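Local coordinates for DNA repair protein RAD2 (Saccharomyces cerevisiae, PDB 4Q0W) that cuts single-stranded DNA as a magnesium-dependent endonuclease, making the incision needed for excision repair of damaged DNA, at residues Arg14-Glu19 and Val214-Ala219; Glu22-Ala27 and Leu184-Ile189; Arg70-Phe75 and Thr327-Gly332. One frame throughout, in Å; residues are numbered along the deposited sequence. Where two conformers were deposited one is given.

Interaction 1: Arg14-Glu19 and Val214-Ala219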
ATOM      1  N   ARG A  14     -17.364  13.764  15.210  1.00 29.23           N
ATOM      2  CA  ARG A  14     -17.258  14.793  16.236  1.00 29.08           C
ATOM      3  C   ARG A  14     -17.052  14.160  17.611  1.00 31.52           C
ATOM      4  O   ARG A  14     -17.848  13.318  18.043  1.00 27.63           O
ATOM      5  CB  ARG A  14     -18.503  15.674  16.229  1.00 31.12           C
ATOM      6  CG  ARG A  14     -18.610  16.532  14.977  1.00 34.33           C
ATOM      7  CD  ARG A  14     -17.721  17.776  15.071  1.00 37.86           C
ATOM      8  NE  ARG A  14     -18.340  18.830  15.885  1.00 52.40           N
ATOM      9  CZ  ARG A  14     -19.355  19.592  15.473  1.00 52.35           C
ATOM     10  NH1 ARG A  14     -19.871  19.410  14.262  1.00 49.20           N
ATOM     11  NH2 ARG A  14     -19.861  20.536  16.267  1.00 42.16           N
ATOM     12  N   PRO A  15     -15.967  14.555  18.294  1.00 38.43           N
ATOM     13  CA  PRO A  15     -15.645  14.041  19.630  1.00 35.53           C
ATOM     14  C   PRO A  15     -16.714  14.457  20.620  1.00 30.38           C
ATOM     15  O   PRO A  15     -17.110  15.623  20.655  1.00 32.51           O
ATOM     16  CB  PRO A  15     -14.323  14.736  19.966  1.00 41.43           C
ATOM     17  CG  PRO A  15     -13.746  15.134  18.616  1.00 41.72           C
ATOM     18  CD  PRO A  15     -14.947  15.497  17.801  1.00 35.80           C
ATOM     19  N   VAL A  16     -17.188  13.505  21.410  1.00 30.05           N
ATOM     20  CA  VAL A  16     -18.232  13.771  22.395  1.00 24.88           C
ATOM     21  C   VAL A  16     -17.825  13.169  23.745  1.00 33.62           C
ATOM     22  O   VAL A  16     -17.337  12.028  23.804  1.00 25.85           O
ATOM     23  CB  VAL A  16     -19.593  13.203  21.918  1.00 28.97           C
ATOM     24  CG1 VAL A  16     -20.587  13.101  23.062  1.00 32.30           C
ATOM     25  CG2 VAL A  16     -20.155  14.066  20.788  1.00 34.80           C
ATOM     26  N   ARG A  17     -18.006  13.941  24.819  1.00 32.06           N
ATOM     27  CA  ARG A  17     -17.650  13.490  26.171  1.00 32.76           C
ATOM     28  C   ARG A  17     -18.641  12.477  26.730  1.00 24.32           C
ATOM     29  O   ARG A  17     -19.862  12.669  26.644  1.00 24.59           O
ATOM     30  CB  ARG A  17     -17.552  14.677  27.134  1.00 34.12           C
ATOM     31  CG  ARG A  17     -16.414  15.630  26.804  1.00 35.66           C
ATOM     32  CD  ARG A  17     -16.146  16.610  27.935  1.00 46.26           C
ATOM     33  NE  ARG A  17     -14.720  16.907  28.020  1.00 53.77           N
ATOM     34  CZ  ARG A  17     -13.842  16.147  28.671  1.00 50.02           C
ATOM     35  NH1 ARG A  17     -12.559  16.486  28.689  1.00 46.25           N
ATOM     36  NH2 ARG A  17     -14.243  15.046  29.303  1.00 52.98           N
ATOM     37  N   LEU A  18     -18.117  11.417  27.337  1.00 27.25           N
ATOM     38  CA  LEU A  18     -18.975  10.373  27.904  1.00 29.57           C
ATOM     39  C   LEU A  18     -19.973  10.972  28.882  1.00 26.92           C
ATOM     40  O   LEU A  18     -21.124  10.544  28.943  1.00 28.31           O
ATOM     41  CB  LEU A  18     -18.117   9.304  28.580  1.00 25.49           C
ATOM     42  CG  LEU A  18     -17.075   8.727  27.621  1.00 36.89           C
ATOM     43  CD1 LEU A  18     -15.879   8.141  28.370  1.00 44.02           C
ATOM     44  CD2 LEU A  18     -17.721   7.681  26.731  1.00 30.79           C
ATOM     45  N   GLU A  19     -19.536  11.996  29.613  1.00 26.13           N
ATOM     46  CA  GLU A  19     -20.395  12.721  30.554  1.00 25.77           C
ATOM     47  C   GLU A  19     -21.679  13.303  29.937  1.00 35.95           C
ATOM     48  O   GLU A  19     -22.703  13.442  30.624  1.00 36.81           O
ATOM     49  CB  GLU A  19     -19.598  13.853  31.228  1.00 38.32           C
ATOM     50  CG  GLU A  19     -18.475  13.396  32.176  1.00 42.57           C
ATOM     51  CD  GLU A  19     -17.213  12.901  31.462  1.00 51.70           C
ATOM     52  OE1 GLU A  19     -17.189  12.853  30.207  1.00 44.83           O
ATOM     53  OE2 GLU A  19     -16.238  12.554  32.172  1.00 48.55           O
ATOM     54  N   VAL A 214     -15.968   9.833  22.975  1.00 28.33           N
ATOM     55  CA  VAL A 214     -16.476   8.830  22.037  1.00 31.21           C
ATOM     56  C   VAL A 214     -16.699   9.542  20.695  1.00 33.04           C
ATOM     57  O   VAL A 214     -16.976  10.752  20.677  1.00 27.54           O
ATOM     58  CB  VAL A 214     -17.793   8.199  22.575  1.00 24.63           C
ATOM     59  CG1 VAL A 214     -18.867   9.244  22.714  1.00 21.49           C
ATOM     60  CG2 VAL A 214     -18.286   7.055  21.686  1.00 32.43           C
ATOM     61  N   GLU A 215     -16.550   8.832  19.576  1.00 30.25           N
ATOM     62  CA  GLU A 215     -16.745   9.458  18.256  1.00 26.89           C
ATOM     63  C   GLU A 215     -18.205   9.411  17.813  1.00 24.62           C
ATOM     64  O   GLU A 215     -18.784   8.327  17.635  1.00 27.33           O
ATOM     65  CB  GLU A 215     -15.859   8.802  17.197  1.00 23.55           C
ATOM     66  CG  GLU A 215     -14.372   8.896  17.495  1.00 32.38           C
ATOM     67  CD  GLU A 215     -13.522   8.266  16.413  1.00 40.83           C
ATOM     68  OE1 GLU A 215     -14.094   7.762  15.419  1.00 37.44           O
ATOM     69  OE2 GLU A 215     -12.280   8.279  16.558  1.00 56.99           O
ATOM     70  N   PHE A 216     -18.801  10.581  17.634  1.00 20.48           N
ATOM     71  CA  PHE A 216     -20.196  10.664  17.214  1.00 20.89           C
ATOM     72  C   PHE A 216     -20.305  10.897  15.698  1.00 26.60           C
ATOM     73  O   PHE A 216     -19.599  11.742  15.150  1.00 22.47           O
ATOM     74  CB  PHE A 216     -20.889  11.789  17.965  1.00 23.19           C
ATOM     75  CG  PHE A 216     -22.273  12.095  17.469  1.00 22.84           C
ATOM     76  CD1 PHE A 216     -23.336  11.261  17.779  1.00 23.29           C
ATOM     77  CD2 PHE A 216     -22.514  13.233  16.707  1.00 29.93           C
ATOM     78  CE1 PHE A 216     -24.618  11.546  17.336  1.00 22.80           C
ATOM     79  CE2 PHE A 216     -23.791  13.527  16.258  1.00 24.87           C
ATOM     80  CZ  PHE A 216     -24.847  12.682  16.575  1.00 25.00           C
ATOM     81  N   TYR A 217     -21.182  10.142  15.035  1.00 21.15           N
ATOM     82  CA  TYR A 217     -21.398  10.291  13.595  1.00 21.27           C
ATOM     83  C   TYR A 217     -22.876  10.405  13.330  1.00 22.01           C
ATOM     84  O   TYR A 217     -23.681   9.686  13.934  1.00 20.80           O
ATOM     85  CB  TYR A 217     -20.905   9.058  12.830  1.00 16.13           C
ATOM     86  CG  TYR A 217     -19.416   8.830  12.865  1.00 17.88           C
ATOM     87  CD1 TYR A 217     -18.809   8.199  13.948  1.00 17.39           C
ATOM     88  CD2 TYR A 217     -18.618   9.224  11.809  1.00 16.85           C
ATOM     89  CE1 TYR A 217     -17.432   7.984  13.976  1.00 19.23           C
ATOM     90  CE2 TYR A 217     -17.241   9.010  11.825  1.00 22.20           C
ATOM     91  CZ  TYR A 217     -16.657   8.386  12.908  1.00 19.51           C
ATOM     92  OH  TYR A 217     -15.287   8.185  12.915  1.00 19.92           O
ATOM     93  N   ASP A 218     -23.255  11.272  12.404  1.00 21.23           N
ATOM     94  CA  ASP A 218     -24.636  11.222  11.955  1.00 25.65           C
ATOM     95  C   ASP A 218     -24.811  11.363  10.443  1.00 23.53           C
ATOM     96  O   ASP A 218     -23.978  11.964   9.758  1.00 21.07           O
ATOM     97  CB  ASP A 218     -25.529  12.176  12.759  1.00 39.58           C
ATOM     98  CG  ASP A 218     -25.472  13.574  12.269  1.00 34.67           C
ATOM     99  OD1 ASP A 218     -24.612  14.328  12.754  1.00 45.15           O
ATOM    100  OD2 ASP A 218     -26.298  13.918  11.408  1.00 42.89           O
ATOM    101  N   ALA A 219     -25.897  10.779   9.944  1.00 21.12           N
ATOM    102  CA  ALA A 219     -26.158  10.673   8.517  1.00 28.09           C
ATOM    103  C   ALA A 219     -26.284  12.050   7.886  1.00 29.93           C
ATOM    104  O   ALA A 219     -25.887  12.250   6.738  1.00 22.77           O
ATOM    105  CB  ALA A 219     -27.425   9.841   8.268  1.00 27.80           C
TER
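Val16 and Phe216 pack against each other across an antiparallel ladder at the margin of the Rossmann-like nuclease core. Strand 14-17 of the N-domain forms the outermost strand on this side of the mixed sheet, laid along strand 213-218 of the I-domain, their short segments meeting at 125°. Arg14 pairs with Phe216 and Val16 with Val214 as hydrogen-bonded pairs. Each pair closes a two-bond ring, the shortest bond being Val214 N to Val16 O at 2.7 Å. Pro15 falls between them, opposite Glu215 in a non-hydrogen-bonded pair, where its missing N-H costs the ladder nothing. Phe216 starts with CB within 3.4 Å of Arg14 O, while the same CB receives the methyl CG2 of Val16 at 3.7 Å. CG stands anti to the backbone N (chi1 172°), and from there the ring leads away from strand 14-17. That methyl is set obliquely to the ring; the ring also meets that of Tyr204 of the next strand. Val214, on the same face, has CG1 between its backbone N and carbonyl carbon, where the methyl lies 3.4 Å from Val16 O and also reaches Val16 CB. Its CB is approached by Leu18 CD2 at 4.2 Å, just beyond the end of strand 14-17. Leu18 also rests on Phe67 and Met207, which joins this margin of the sheet to two loops. The other face carries Pro15, Glu215 and Tyr217, with Trp6 edge-to-face against the tyrosine ring. There the hydroxyl OH of Tyr217 donates to OE1 of Glu215 at 2.8 Å, reaching the oxygen from its anti side and 32° out of the carboxylate plane.

Interaction 2: Glu22-Ala27 and Leu184-Ile189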
ATOM      1  N   GLU A  22     -25.434  11.318  29.564  1.00 36.63           N
ATOM      2  CA  GLU A  22     -26.260  11.018  30.726  1.00 32.07           C
ATOM      3  C   GLU A  22     -27.737  10.980  30.365  1.00 30.50           C
ATOM      4  O   GLU A  22     -28.228  11.888  29.701  1.00 28.81           O
ATOM      5  CB  GLU A  22     -26.019  12.041  31.840  1.00 37.92           C
ATOM      6  CG  GLU A  22     -26.888  11.808  33.049  1.00 34.08           C
ATOM      7  CD  GLU A  22     -26.638  12.811  34.167  1.00 54.36           C
ATOM      8  OE1 GLU A  22     -27.626  13.403  34.655  1.00 51.59           O
ATOM      9  OE2 GLU A  22     -25.463  13.000  34.562  1.00 53.80           O
ATOM     10  N   ASP A  23     -28.414   9.907  30.788  1.00 24.46           N
ATOM     11  CA  ASP A  23     -29.840   9.664  30.517  1.00 26.60           C
ATOM     12  C   ASP A  23     -30.196   9.294  29.073  1.00 31.89           C
ATOM     13  O   ASP A  23     -31.365   9.018  28.776  1.00 28.71           O
ATOM     14  CB  ASP A  23     -30.723  10.814  31.012  1.00 36.45           C
ATOM     15  CG  ASP A  23     -30.651  10.990  32.514  1.00 43.40           C
ATOM     16  OD1 ASP A  23     -30.643   9.964  33.223  1.00 47.93           O
ATOM     17  OD2 ASP A  23     -30.591  12.150  32.982  1.00 48.97           O
ATOM     18  N   LYS A  24     -29.215   9.280  28.173  1.00 28.53           N
ATOM     19  CA  LYS A  24     -29.470   8.854  26.800  0.50 30.86           C
ATOM     20  C   LYS A  24     -29.881   7.385  26.759  1.00 28.24           C
ATOM     21  O   LYS A  24     -29.263   6.547  27.419  1.00 25.00           O
ATOM     22  CB  LYS A  24     -28.232   9.061  25.923  0.50 31.38           C
ATOM     23  CG  LYS A  24     -28.316  10.263  24.988  0.50 36.69           C
ATOM     24  CD  LYS A  24     -28.719  11.521  25.734  0.50 39.33           C
ATOM     25  CE  LYS A  24     -28.930  12.688  24.772  0.50 41.82           C
ATOM     26  NZ  LYS A  24     -27.727  12.949  23.933  0.50 36.04           N
ATOM     27  N   ARG A  25     -30.931   7.081  25.996  1.00 22.83           N
ATOM     28  CA  ARG A  25     -31.286   5.693  25.706  1.00 24.22           C
ATOM     29  C   ARG A  25     -30.412   5.293  24.522  1.00 26.82           C
ATOM     30  O   ARG A  25     -30.404   5.985  23.497  1.00 24.08           O
ATOM     31  CB  ARG A  25     -32.764   5.565  25.321  1.00 24.41           C
ATOM     32  CG  ARG A  25     -33.759   5.961  26.424  1.00 28.35           C
ATOM     33  CD  ARG A  25     -35.152   6.173  25.841  1.00 26.88           C
ATOM     34  NE  ARG A  25     -35.092   7.163  24.761  1.00 31.80           N
ATOM     35  CZ  ARG A  25     -35.998   7.289  23.794  1.00 26.14           C
ATOM     36  NH1 ARG A  25     -37.059   6.497  23.755  1.00 25.88           N
ATOM     37  NH2 ARG A  25     -35.831   8.207  22.857  1.00 27.39           N
ATOM     38  N   MET A  26     -29.667   4.197  24.653  1.00 19.62           N
ATOM     39  CA  MET A  26     -28.710   3.808  23.619  1.00 21.20           C
ATOM     40  C   MET A  26     -28.885   2.349  23.223  1.00 22.88           C
ATOM     41  O   MET A  26     -28.819   1.457  24.076  1.00 21.03           O
ATOM     42  CB  MET A  26     -27.274   4.020  24.114  1.00 17.09           C
ATOM     43  CG  MET A  26     -26.864   5.461  24.309  1.00 23.53           C
ATOM     44  SD  MET A  26     -26.530   6.301  22.747  1.00 31.98           S
ATOM     45  CE  MET A  26     -25.171   7.346  23.285  1.00 30.93           C
ATOM     46  N   ALA A  27     -29.118   2.091  21.939  1.00 18.64           N
ATOM     47  CA  ALA A  27     -29.119   0.709  21.470  1.00 16.23           C
ATOM     48  C   ALA A  27     -27.674   0.224  21.473  1.00 19.49           C
ATOM     49  O   ALA A  27     -26.803   0.844  20.846  1.00 21.67           O
ATOM     50  CB  ALA A  27     -29.701   0.611  20.070  1.00 21.30           C
ATOM     51  N   LEU A 184     -37.253   4.594  19.965  1.00 32.04           N
ATOM     52  CA  LEU A 184     -37.185   3.749  21.152  1.00 22.42           C
ATOM     53  C   LEU A 184     -35.859   3.966  21.883  1.00 27.21           C
ATOM     54  O   LEU A 184     -35.734   3.642  23.073  1.00 27.06           O
ATOM     55  CB  LEU A 184     -37.368   2.282  20.774  1.00 27.97           C
ATOM     56  CG  LEU A 184     -38.720   1.941  20.141  1.00 35.28           C
ATOM     57  CD1 LEU A 184     -38.856   0.441  19.896  1.00 29.79           C
ATOM     58  CD2 LEU A 184     -39.869   2.448  21.010  1.00 36.50           C
ATOM     59  N   VAL A 185     -34.873   4.503  21.156  1.00 23.60           N
ATOM     60  CA  VAL A 185     -33.590   4.905  21.723  1.00 19.39           C
ATOM     61  C   VAL A 185     -33.200   6.271  21.170  1.00 25.33           C
ATOM     62  O   VAL A 185     -33.858   6.782  20.262  1.00 25.04           O
ATOM     63  CB  VAL A 185     -32.475   3.890  21.414  1.00 18.83           C
ATOM     64  CG1 VAL A 185     -32.827   2.514  21.975  1.00 18.36           C
ATOM     65  CG2 VAL A 185     -32.217   3.807  19.898  1.00 19.01           C
ATOM     66  N   ASP A 186     -32.133   6.857  21.707  1.00 23.94           N
ATOM     67  CA  ASP A 186     -31.682   8.169  21.262  1.00 20.13           C
ATOM     68  C   ASP A 186     -30.404   8.095  20.458  1.00 27.03           C
ATOM     69  O   ASP A 186     -29.971   9.093  19.879  1.00 23.03           O
ATOM     70  CB  ASP A 186     -31.430   9.070  22.464  1.00 27.63           C
ATOM     71  CG  ASP A 186     -32.636   9.211  23.332  1.00 25.78           C
ATOM     72  OD1 ASP A 186     -33.728   9.466  22.784  1.00 28.74           O
ATOM     73  OD2 ASP A 186     -32.501   9.039  24.560  1.00 31.22           O
ATOM     74  N   GLY A 187     -29.787   6.917  20.433  1.00 28.68           N
ATOM     75  CA  GLY A 187     -28.510   6.758  19.755  1.00 21.99           C
ATOM     76  C   GLY A 187     -28.149   5.291  19.634  1.00 20.94           C
ATOM     77  O   GLY A 187     -28.819   4.430  20.218  1.00 18.97           O
ATOM     78  N   ILE A 188     -27.105   5.002  18.857  1.00 18.02           N
ATOM     79  CA  ILE A 188     -26.667   3.634  18.651  1.00 15.80           C
ATOM     80  C   ILE A 188     -25.180   3.497  18.957  1.00 20.85           C
ATOM     81  O   ILE A 188     -24.342   4.241  18.434  1.00 18.94           O
ATOM     82  CB  ILE A 188     -26.940   3.144  17.212  1.00 18.46           C
ATOM     83  CG1 ILE A 188     -28.426   3.262  16.864  1.00 20.72           C
ATOM     84  CG2 ILE A 188     -26.467   1.705  17.051  1.00 13.94           C
ATOM     85  CD1 ILE A 188     -28.726   3.093  15.335  1.00 20.54           C
ATOM     86  N   ILE A 189     -24.855   2.550  19.829  1.00 14.41           N
ATOM     87  CA  ILE A 189     -23.467   2.276  20.131  1.00 17.45           C
ATOM     88  C   ILE A 189     -23.043   1.062  19.312  1.00 17.15           C
ATOM     89  O   ILE A 189     -23.533  -0.055  19.539  1.00 15.94           O
ATOM     90  CB  ILE A 189     -23.261   2.043  21.655  1.00 22.13           C
ATOM     91  CG1 ILE A 189     -23.483   3.348  22.433  1.00 19.74           C
ATOM     92  CG2 ILE A 189     -21.859   1.520  21.939  1.00 19.38           C
ATOM     93  CD1 ILE A 189     -23.715   3.139  23.958  1.00 19.93           C
TER
HETATM   94  O   HOH W   1     -33.520  10.351  26.781  1.00 50.63           O
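Arg25 lays one face of its guanidinium over the backbone of Leu184 and Val185, with Val185 C 3.5 Å above the plane of the group and toward its rim. An edge of the same group meets Asp186 in a salt bridge. NH2 of Arg25 faces Asp186 OD1 at a modelled separation that is doubtfully short, and Arg25 NE reaches Asp186 OD2 at 3.2 Å, straight but weak. The guanidinium and carboxylate planes are 52° apart, so the two groups do not lie flat in one plane. The arginine chain is bent at chi3 (-55°), which turns NE back toward the carboxylate, and NH1 has a further acceptor in Asn183 O. OD2 of Asp186 is gripped more than once: Arg25 N donates to it at 2.9 Å from the anti side, and a water shared with Asp23 O donates as well. The backbones return the bond, Asp186 N giving to Arg25 O at 2.6 Å. Beyond this knot the strands run parallel, Ala27 taking Gly187 O through its N (2.9 Å) and offering its O to Ile189 N (2.8 Å). Met26 folds SD to 3.6 Å from Gly187 CA. On the same face Met26 CB meets Ile189 CD1 at 3.7 Å, while Ala27 CB lies against Val185 and Ile188. Strands 25-29 and 187-189 are neighbouring parallel strands of the Rossmann-like, PIN-type core of this nuclease family; strand 25-29 ends on Asp29, and Asp192 and Asp194 follow strand 187-189, acidic residues that probably bind magnesium, Asp194 holding a calcium ion here.

Interaction 3: Arg70-Phe75 and Thr327-Gly332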
ATOM      1  N   ARG A  70     -28.782   4.701  29.516  1.00 22.03           N
ATOM      2  CA  ARG A  70     -29.809   3.668  29.612  1.00 20.27           C
ATOM      3  C   ARG A  70     -29.728   2.738  28.395  1.00 26.28           C
ATOM      4  O   ARG A  70     -30.337   3.010  27.351  1.00 24.66           O
ATOM      5  CB  ARG A  70     -31.194   4.306  29.724  1.00 25.93           C
ATOM      6  CG  ARG A  70     -31.392   5.087  31.030  1.00 34.48           C
ATOM      7  CD  ARG A  70     -32.255   6.326  30.831  1.00 34.44           C
ATOM      8  NE  ARG A  70     -33.663   6.006  30.620  1.00 36.82           N
ATOM      9  CZ  ARG A  70     -34.509   6.772  29.931  1.00 40.26           C
ATOM     10  NH1 ARG A  70     -34.088   7.909  29.376  1.00 38.22           N
ATOM     11  NH2 ARG A  70     -35.775   6.401  29.788  1.00 37.83           N
ATOM     12  N   PRO A  71     -28.971   1.633  28.523  1.00 21.37           N
ATOM     13  CA  PRO A  71     -28.725   0.815  27.330  1.00 20.16           C
ATOM     14  C   PRO A  71     -29.854  -0.162  27.032  1.00 21.01           C
ATOM     15  O   PRO A  71     -30.571  -0.585  27.934  1.00 22.21           O
ATOM     16  CB  PRO A  71     -27.455   0.036  27.696  1.00 21.47           C
ATOM     17  CG  PRO A  71     -27.496  -0.099  29.197  1.00 19.70           C
ATOM     18  CD  PRO A  71     -28.334   1.068  29.730  1.00 23.82           C
ATOM     19  N   VAL A  72     -30.028  -0.496  25.760  1.00 19.60           N
ATOM     20  CA  VAL A  72     -30.750  -1.712  25.426  1.00 19.59           C
ATOM     21  C   VAL A  72     -29.879  -2.557  24.512  1.00 17.83           C
ATOM     22  O   VAL A  72     -29.442  -2.104  23.453  1.00 18.40           O
ATOM     23  CB  VAL A  72     -32.194  -1.464  24.894  1.00 25.59           C
ATOM     24  CG1 VAL A  72     -32.275  -0.209  24.102  1.00 24.35           C
ATOM     25  CG2 VAL A  72     -32.726  -2.677  24.111  1.00 23.13           C
ATOM     26  N   PHE A  73     -29.581  -3.767  24.970  1.00 20.23           N
ATOM     27  CA  PHE A  73     -28.648  -4.629  24.271  1.00 17.91           C
ATOM     28  C   PHE A  73     -29.342  -5.343  23.121  1.00 19.12           C
ATOM     29  O   PHE A  73     -30.471  -5.836  23.256  1.00 18.94           O
ATOM     30  CB  PHE A  73     -27.991  -5.623  25.248  1.00 14.50           C
ATOM     31  CG  PHE A  73     -26.781  -5.061  25.941  1.00 15.75           C
ATOM     32  CD1 PHE A  73     -26.887  -3.921  26.739  1.00 14.22           C
ATOM     33  CD2 PHE A  73     -25.537  -5.654  25.788  1.00 16.90           C
ATOM     34  CE1 PHE A  73     -25.767  -3.383  27.381  1.00 15.41           C
ATOM     35  CE2 PHE A  73     -24.407  -5.129  26.429  1.00 15.63           C
ATOM     36  CZ  PHE A  73     -24.524  -3.989  27.221  1.00 18.91           C
ATOM     37  N   VAL A  74     -28.666  -5.395  21.980  1.00 18.21           N
ATOM     38  CA  VAL A  74     -29.233  -6.072  20.817  1.00 21.68           C
ATOM     39  C   VAL A  74     -28.293  -7.176  20.365  1.00 18.78           C
ATOM     40  O   VAL A  74     -27.091  -6.932  20.162  1.00 18.03           O
ATOM     41  CB  VAL A  74     -29.509  -5.091  19.654  1.00 21.39           C
ATOM     42  CG1 VAL A  74     -30.137  -5.835  18.468  1.00 19.21           C
ATOM     43  CG2 VAL A  74     -30.433  -3.980  20.120  1.00 16.83           C
ATOM     44  N   PHE A  75     -28.840  -8.387  20.234  1.00 19.26           N
ATOM     45  CA  PHE A  75     -28.078  -9.540  19.765  1.00 16.96           C
ATOM     46  C   PHE A  75     -28.497  -9.950  18.347  1.00 22.72           C
ATOM     47  O   PHE A  75     -29.623  -9.672  17.931  1.00 22.53           O
ATOM     48  CB  PHE A  75     -28.255 -10.721  20.734  1.00 19.06           C
ATOM     49  CG  PHE A  75     -27.679 -10.465  22.107  1.00 23.25           C
ATOM     50  CD1 PHE A  75     -28.444  -9.858  23.097  1.00 21.43           C
ATOM     51  CD2 PHE A  75     -26.363 -10.810  22.396  1.00 19.92           C
ATOM     52  CE1 PHE A  75     -27.914  -9.616  24.362  1.00 18.64           C
ATOM     53  CE2 PHE A  75     -25.821 -10.570  23.662  1.00 23.24           C
ATOM     54  CZ  PHE A  75     -26.596  -9.971  24.641  1.00 21.97           C
ATOM     55  N   THR A 327     -43.471  -0.899  21.230  1.00 34.73           N
ATOM     56  CA  THR A 327     -43.513  -0.920  22.692  1.00 29.58           C
ATOM     57  C   THR A 327     -42.201  -0.403  23.276  1.00 34.15           C
ATOM     58  O   THR A 327     -41.130  -0.950  22.996  1.00 35.61           O
ATOM     59  CB  THR A 327     -43.724  -2.338  23.224  1.00 35.14           C
ATOM     60  OG1 THR A 327     -44.892  -2.910  22.627  1.00 42.57           O
ATOM     61  CG2 THR A 327     -43.877  -2.315  24.739  1.00 35.99           C
ATOM     62  N   PRO A 328     -42.276   0.651  24.104  1.00 34.56           N
ATOM     63  CA  PRO A 328     -41.049   1.204  24.692  1.00 33.32           C
ATOM     64  C   PRO A 328     -40.334   0.199  25.607  1.00 29.68           C
ATOM     65  O   PRO A 328     -40.963  -0.708  26.161  1.00 32.12           O
ATOM     66  CB  PRO A 328     -41.560   2.404  25.504  1.00 37.47           C
ATOM     67  CG  PRO A 328     -42.883   2.771  24.860  1.00 35.48           C
ATOM     68  CD  PRO A 328     -43.469   1.446  24.449  1.00 34.46           C
ATOM     69  N   PHE A 329     -39.022   0.352  25.752  1.00 29.07           N
ATOM     70  CA  PHE A 329     -38.270  -0.507  26.656  1.00 29.70           C
ATOM     71  C   PHE A 329     -38.443  -0.057  28.106  1.00 34.71           C
ATOM     72  O   PHE A 329     -38.701   1.122  28.373  1.00 27.56           O
ATOM     73  CB  PHE A 329     -36.799  -0.559  26.246  1.00 29.21           C
ATOM     74  CG  PHE A 329     -36.590  -1.183  24.893  1.00 33.14           C
ATOM     75  CD1 PHE A 329     -36.684  -2.557  24.733  1.00 27.40           C
ATOM     76  CD2 PHE A 329     -36.352  -0.395  23.773  1.00 27.98           C
ATOM     77  CE1 PHE A 329     -36.519  -3.145  23.480  1.00 29.19           C
ATOM     78  CE2 PHE A 329     -36.190  -0.976  22.518  1.00 25.31           C
ATOM     79  CZ  PHE A 329     -36.273  -2.355  22.379  1.00 22.76           C
ATOM     80  N   VAL A 330     -38.327  -1.005  29.030  1.00 35.96           N
ATOM     81  CA  VAL A 330     -38.395  -0.698  30.456  1.00 36.23           C
ATOM     82  C   VAL A 330     -37.058  -1.021  31.100  1.00 29.31           C
ATOM     83  O   VAL A 330     -36.532  -2.122  30.936  1.00 31.12           O
ATOM     84  CB  VAL A 330     -39.520  -1.482  31.131  1.00 35.05           C
ATOM     85  N   TRP A 331     -36.494  -0.049  31.807  1.00 28.21           N
ATOM     86  CA  TRP A 331     -35.258  -0.273  32.535  1.00 24.44           C
ATOM     87  C   TRP A 331     -35.557  -0.620  33.995  1.00 36.55           C
ATOM     88  O   TRP A 331     -36.373   0.037  34.643  1.00 34.51           O
ATOM     89  CB  TRP A 331     -34.351   0.949  32.434  1.00 26.84           C
ATOM     90  CG  TRP A 331     -33.740   1.085  31.062  1.00 27.52           C
ATOM     91  CD1 TRP A 331     -32.495   0.686  30.675  1.00 22.29           C
ATOM     92  CD2 TRP A 331     -34.370   1.627  29.893  1.00 30.11           C
ATOM     93  NE1 TRP A 331     -32.304   0.958  29.338  1.00 32.43           N
ATOM     94  CE2 TRP A 331     -33.440   1.542  28.836  1.00 30.43           C
ATOM     95  CE3 TRP A 331     -35.626   2.191  29.640  1.00 35.44           C
ATOM     96  CZ2 TRP A 331     -33.727   1.999  27.548  1.00 25.38           C
ATOM     97  CZ3 TRP A 331     -35.909   2.642  28.358  1.00 31.96           C
ATOM     98  CH2 TRP A 331     -34.965   2.540  27.330  1.00 26.02           C
ATOM     99  N   GLY A 332     -34.913  -1.666  34.498  1.00 28.74           N
ATOM    100  CA  GLY A 332     -35.063  -2.031  35.892  1.00 32.73           C
ATOM    101  C   GLY A 332     -33.910  -1.480  36.706  1.00 30.47           C
ATOM    102  O   GLY A 332     -33.099  -0.696  36.205  1.00 39.62           O
TER
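Trp331 lays its indole against Arg70 and Pro71 at the start of strand 70-75, a parallel strand of the Rossmann-like sheet; the tryptophan belongs to the loop between helices 311-318 and 336-347. CB of Arg70 sits over one face of the indole in a CH-pi contact, 3.8 Å from the five-membered ring's centroid. Farther along, the arginine forms a cation-pi pair, CZ lying 4.9 Å from the centroid of the six-membered ring, although the guanidinium is tilted 56° to the indole plane. NH1 of Arg70 is held elsewhere, by Asp23 O. At the indole edge, NE1 donates to Pro71 O at 2.7 Å, approaching from above the carbonyl plane in a bond that is bent at the hydrogen. An alanine in place of Trp331 would probably leave Pro71 O without this donor, uncover Arg70 CB and let the guanidinium turn more freely. Val72 makes the second half of the contact. Its CG1 touches Trp331 CZ2 at 4.3 Å, and its CG2 points onto Phe329, sitting over the ring centre 3.9 Å from the centroid and 9° off the ring normal.

How the interactions relate
All three interactions reach the same sheet, interaction 3 through a loop laid on strand 70-75. Interactions 2 and 3 touch, their centres about 9 Å apart: Lys24 O meets Arg70 N and Met26 O meets Val72 N, each at 2.8 Å in a probable hydrogen bond. Interaction 1 lies at one margin, its centre about 12 Å from interaction 2's and 21 Å from interaction 3's; strand 202-205 intervenes between 213-218 and 187-189. Interaction 2 is nearest the probable metal site: the side chain of Ile188 is about 5 Å from that of Asp29 and about 12 Å from the bound calcium. Interaction 1 comes closest to the DNA, about 6 Å at its nearest atom.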